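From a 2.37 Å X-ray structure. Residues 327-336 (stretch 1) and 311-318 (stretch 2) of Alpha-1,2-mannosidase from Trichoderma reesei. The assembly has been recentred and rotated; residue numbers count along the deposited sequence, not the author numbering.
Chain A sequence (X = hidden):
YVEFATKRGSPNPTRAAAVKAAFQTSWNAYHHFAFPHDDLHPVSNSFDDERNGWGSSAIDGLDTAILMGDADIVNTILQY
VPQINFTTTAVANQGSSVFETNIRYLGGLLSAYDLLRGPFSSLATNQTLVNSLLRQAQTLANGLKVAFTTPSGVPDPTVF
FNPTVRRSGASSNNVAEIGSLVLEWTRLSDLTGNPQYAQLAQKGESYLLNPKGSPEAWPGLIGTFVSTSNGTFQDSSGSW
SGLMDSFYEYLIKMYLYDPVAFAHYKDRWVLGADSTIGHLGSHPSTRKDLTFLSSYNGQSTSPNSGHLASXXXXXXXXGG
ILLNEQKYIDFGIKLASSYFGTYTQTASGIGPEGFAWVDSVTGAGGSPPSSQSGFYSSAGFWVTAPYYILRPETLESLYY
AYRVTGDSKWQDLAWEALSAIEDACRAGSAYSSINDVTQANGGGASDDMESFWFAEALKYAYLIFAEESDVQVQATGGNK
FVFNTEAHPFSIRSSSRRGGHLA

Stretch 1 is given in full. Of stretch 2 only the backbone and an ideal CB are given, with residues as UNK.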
# COMPACT_ATOMS: atom_id res chain seq x y z
N LYS A 327 20.72 9.16 7.00
CA LYS A 327 20.17 8.52 8.18
C LYS A 327 18.87 7.76 7.87
O LYS A 327 18.69 6.62 8.30
CB LYS A 327 19.92 9.56 9.28
CG LYS A 327 18.82 10.55 8.91
CD LYS A 327 18.44 11.52 10.03
CE LYS A 327 19.41 12.70 10.15
NZ LYS A 327 18.83 13.79 11.01
N TYR A 328 17.95 8.41 7.15
CA TYR A 328 16.67 7.80 6.80
C TYR A 328 16.88 6.64 5.83
O TYR A 328 16.18 5.63 5.89
CB TYR A 328 15.72 8.85 6.22
CG TYR A 328 15.40 9.97 7.18
CD1 TYR A 328 15.35 11.30 6.75
CD2 TYR A 328 15.19 9.71 8.54
CE1 TYR A 328 15.12 12.34 7.66
CE2 TYR A 328 14.96 10.74 9.45
CZ TYR A 328 14.92 12.06 9.00
OH TYR A 328 14.71 13.08 9.91
N ILE A 329 17.85 6.79 4.93
CA ILE A 329 18.13 5.72 4.00
C ILE A 329 18.70 4.52 4.75
O ILE A 329 18.23 3.39 4.57
CB ILE A 329 19.12 6.18 2.90
CG1 ILE A 329 18.49 7.31 2.07
CG2 ILE A 329 19.51 4.99 2.03
CD1 ILE A 329 19.38 7.87 0.97
N ASP A 330 19.69 4.75 5.62
CA ASP A 330 20.28 3.65 6.39
C ASP A 330 19.23 2.92 7.21
O ASP A 330 19.21 1.68 7.26
CB ASP A 330 21.36 4.16 7.36
CG ASP A 330 22.55 4.76 6.65
OD1 ASP A 330 22.75 4.46 5.46
OD2 ASP A 330 23.30 5.51 7.31
N PHE A 331 18.38 3.68 7.89
CA PHE A 331 17.34 3.08 8.72
C PHE A 331 16.37 2.28 7.85
O PHE A 331 15.97 1.18 8.22
CB PHE A 331 16.60 4.17 9.52
CG PHE A 331 15.64 3.61 10.54
CD1 PHE A 331 14.28 3.62 10.31
CD2 PHE A 331 16.12 3.03 11.71
CE1 PHE A 331 13.39 3.05 11.22
CE2 PHE A 331 15.24 2.46 12.63
CZ PHE A 331 13.88 2.46 12.39
N GLY A 332 16.01 2.83 6.69
CA GLY A 332 15.11 2.12 5.79
C GLY A 332 15.72 0.81 5.29
O GLY A 332 15.02 -0.20 5.18
N ILE A 333 17.01 0.83 4.97
CA ILE A 333 17.71 -0.36 4.49
C ILE A 333 17.68 -1.46 5.56
O ILE A 333 17.48 -2.64 5.26
CB ILE A 333 19.19 -0.05 4.14
CG1 ILE A 333 19.27 0.86 2.91
CG2 ILE A 333 19.96 -1.34 3.87
CD1 ILE A 333 18.60 0.29 1.68
N LYS A 334 17.88 -1.05 6.81
CA LYS A 334 17.88 -1.97 7.93
C LYS A 334 16.48 -2.58 8.09
O LYS A 334 16.33 -3.77 8.37
CB LYS A 334 18.28 -1.23 9.22
CG LYS A 334 18.22 -2.06 10.49
CD LYS A 334 19.06 -3.32 10.37
CE LYS A 334 18.82 -4.28 11.52
NZ LYS A 334 19.55 -3.90 12.76
N LEU A 335 15.47 -1.76 7.88
CA LEU A 335 14.09 -2.19 8.00
C LEU A 335 13.73 -3.21 6.91
O LEU A 335 13.15 -4.25 7.19
CB LEU A 335 13.16 -0.98 7.91
CG LEU A 335 12.25 -0.64 9.10
CD1 LEU A 335 12.98 -0.83 10.42
CD2 LEU A 335 11.78 0.81 8.93
N ALA A 336 14.09 -2.88 5.67
CA ALA A 336 13.81 -3.76 4.55
C ALA A 336 14.46 -5.12 4.80
O ALA A 336 13.86 -6.17 4.58
CB ALA A 336 14.33 -3.14 3.27
N UNK A 311 6.27 -2.12 4.95
CA UNK A 311 6.34 -1.12 3.89
C UNK A 311 7.21 0.04 4.39
O UNK A 311 7.70 0.85 3.61
CB UNK A 311 4.94 -0.64 3.49
N UNK A 312 7.37 0.11 5.71
CA UNK A 312 8.16 1.17 6.32
C UNK A 312 9.53 1.38 5.70
O UNK A 312 9.93 2.52 5.46
CB UNK A 312 8.33 0.87 7.81
N UNK A 313 10.24 0.29 5.43
CA UNK A 313 11.57 0.40 4.86
C UNK A 313 11.65 1.29 3.64
O UNK A 313 12.53 2.14 3.52
CB UNK A 313 12.09 -0.99 4.50
N UNK A 314 10.72 1.08 2.72
CA UNK A 314 10.69 1.87 1.51
C UNK A 314 10.35 3.32 1.81
O UNK A 314 10.87 4.23 1.15
CB UNK A 314 9.68 1.28 0.52
N UNK A 315 9.49 3.55 2.80
CA UNK A 315 9.10 4.91 3.11
C UNK A 315 10.27 5.74 3.66
O UNK A 315 10.46 6.88 3.24
CB UNK A 315 7.95 4.90 4.12
N UNK A 316 11.03 5.17 4.59
CA UNK A 316 12.18 5.88 5.16
C UNK A 316 13.20 6.17 4.06
O UNK A 316 13.83 7.23 4.04
CB UNK A 316 12.82 5.07 6.29
N UNK A 317 13.36 5.20 3.16
CA UNK A 317 14.27 5.34 2.03
C UNK A 317 13.79 6.49 1.17
O UNK A 317 14.58 7.39 0.83
CB UNK A 317 14.36 4.05 1.22
N UNK A 318 12.50 6.49 0.83
CA UNK A 318 11.95 7.57 0.01
C UNK A 318 12.24 8.92 0.65
O UNK A 318 12.69 9.86 -0.03
CB UNK A 318 10.44 7.39 -0.19

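The two helices run nearly antiparallel, their N-to-C directions 165° apart and their axes approaching to 7.2 Å. At that spacing, whether a position has room for a side chain must be tested with its ideal CB.

At position 311 the ideal CB has nothing of stretch 1 within 5.5 Å, so this contact sets no preference; the residue is Phe311, whose ring stays out of reach of stretch 1.

Position 312 points sideways, its ideal CB 3.6 Å from Leu335 CD2. A small residue would fit, alanine included, and phi/psi of -50/-44 is ordinary helix, so the backbone does not demand glycine. It is Gly312, whose C lies 4.0 Å from Leu335 CD2.

Position 313 is far stricter. Its CB direction is toward stretch 1, and an ideal CB would fall 3.0 Å from Ala336 N, a clash, and 3.1 Å from Gly332 O, which is tight. Only the absence of a side chain suits this geometry. Gly313 is found, with its CA 3.7 Å from Leu335 CB and its O 3.4 Å from Gly332 CA. The CA atoms of Gly313 and Gly332 are 4.0 Å apart, so two glycines meet where the backbones pack.

Position 314 points away and position 315 sideways, both without stretch 1 atoms within 5.5 Å of the ideal CB; many residues would serve. They are Gly314 and Asn315.

Position 316 points toward a hollow floored by Gly332 and bordered by Tyr328, Phe331 and Leu335. Its ideal CB stands 3.8 Å from Gly332 CA and 4.5 Å from Phe331 CD1, leaving room for leucine, methionine or an aromatic, while the visible rings and leucine favour an apolar group. Phe316 fills it as a knob, with chi1 at -90° (m). The edge of Phe331 meets its face, centroids 4.7 Å apart and planes at 60°, with Phe331 CD1 3.5 Å from Phe316 CD2. Tyr328 CD2 lies at the ring's edge, 4.2 Å from Phe316 CD2, and Leu335 CD2 is 4.1 Å from Phe316 CD1.

Position 317 points sideways, its ideal CB 5.0 Å from both Ile329 CA and Gly332 CA. That gap suits an apolar chain able to bend back, such as isoleucine, leucine, valine or methionine. Ile317 does so: CG1 reaches 3.9 Å from Gly332 CA, and CD1 comes 3.8 Å from Ile333 CD1.

Position 318 points away, with no constraint from stretch 1; it is Leu318. No hydrogen bond crosses between the stretches, so the contact rests on close backbone packing and apolar side chains.

Stretch 2, residues 311-318: FGGGNFIL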
# COMPACT_ATOMS: atom_id res chain seq x y z
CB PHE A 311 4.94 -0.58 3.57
CG PHE A 311 4.58 0.66 4.35
CD1 PHE A 311 4.71 1.92 3.77
CD2 PHE A 311 4.20 0.57 5.69
CE1 PHE A 311 4.47 3.07 4.52
CE2 PHE A 311 3.97 1.71 6.44
CZ PHE A 311 4.11 2.97 5.85
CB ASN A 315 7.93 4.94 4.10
CG ASN A 315 7.18 6.25 4.05
OD1 ASN A 315 6.71 6.67 2.99
ND2 ASN A 315 7.06 6.91 5.19
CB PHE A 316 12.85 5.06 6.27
CG PHE A 316 12.28 5.33 7.64
CD1 PHE A 316 11.10 4.72 8.06
CD2 PHE A 316 12.91 6.24 8.49
CE1 PHE A 316 10.55 5.02 9.30
CE2 PHE A 316 12.36 6.55 9.74
CZ PHE A 316 11.18 5.93 10.14
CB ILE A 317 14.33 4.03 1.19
CG1 ILE A 317 15.13 2.97 1.94
CG2 ILE A 317 14.97 4.30 -0.17
CD1 ILE A 317 15.02 1.58 1.36
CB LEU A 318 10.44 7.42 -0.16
CG LEU A 318 9.76 8.54 -0.94
CD1 LEU A 318 10.47 8.78 -2.28
CD2 LEU A 318 8.31 8.18 -1.16
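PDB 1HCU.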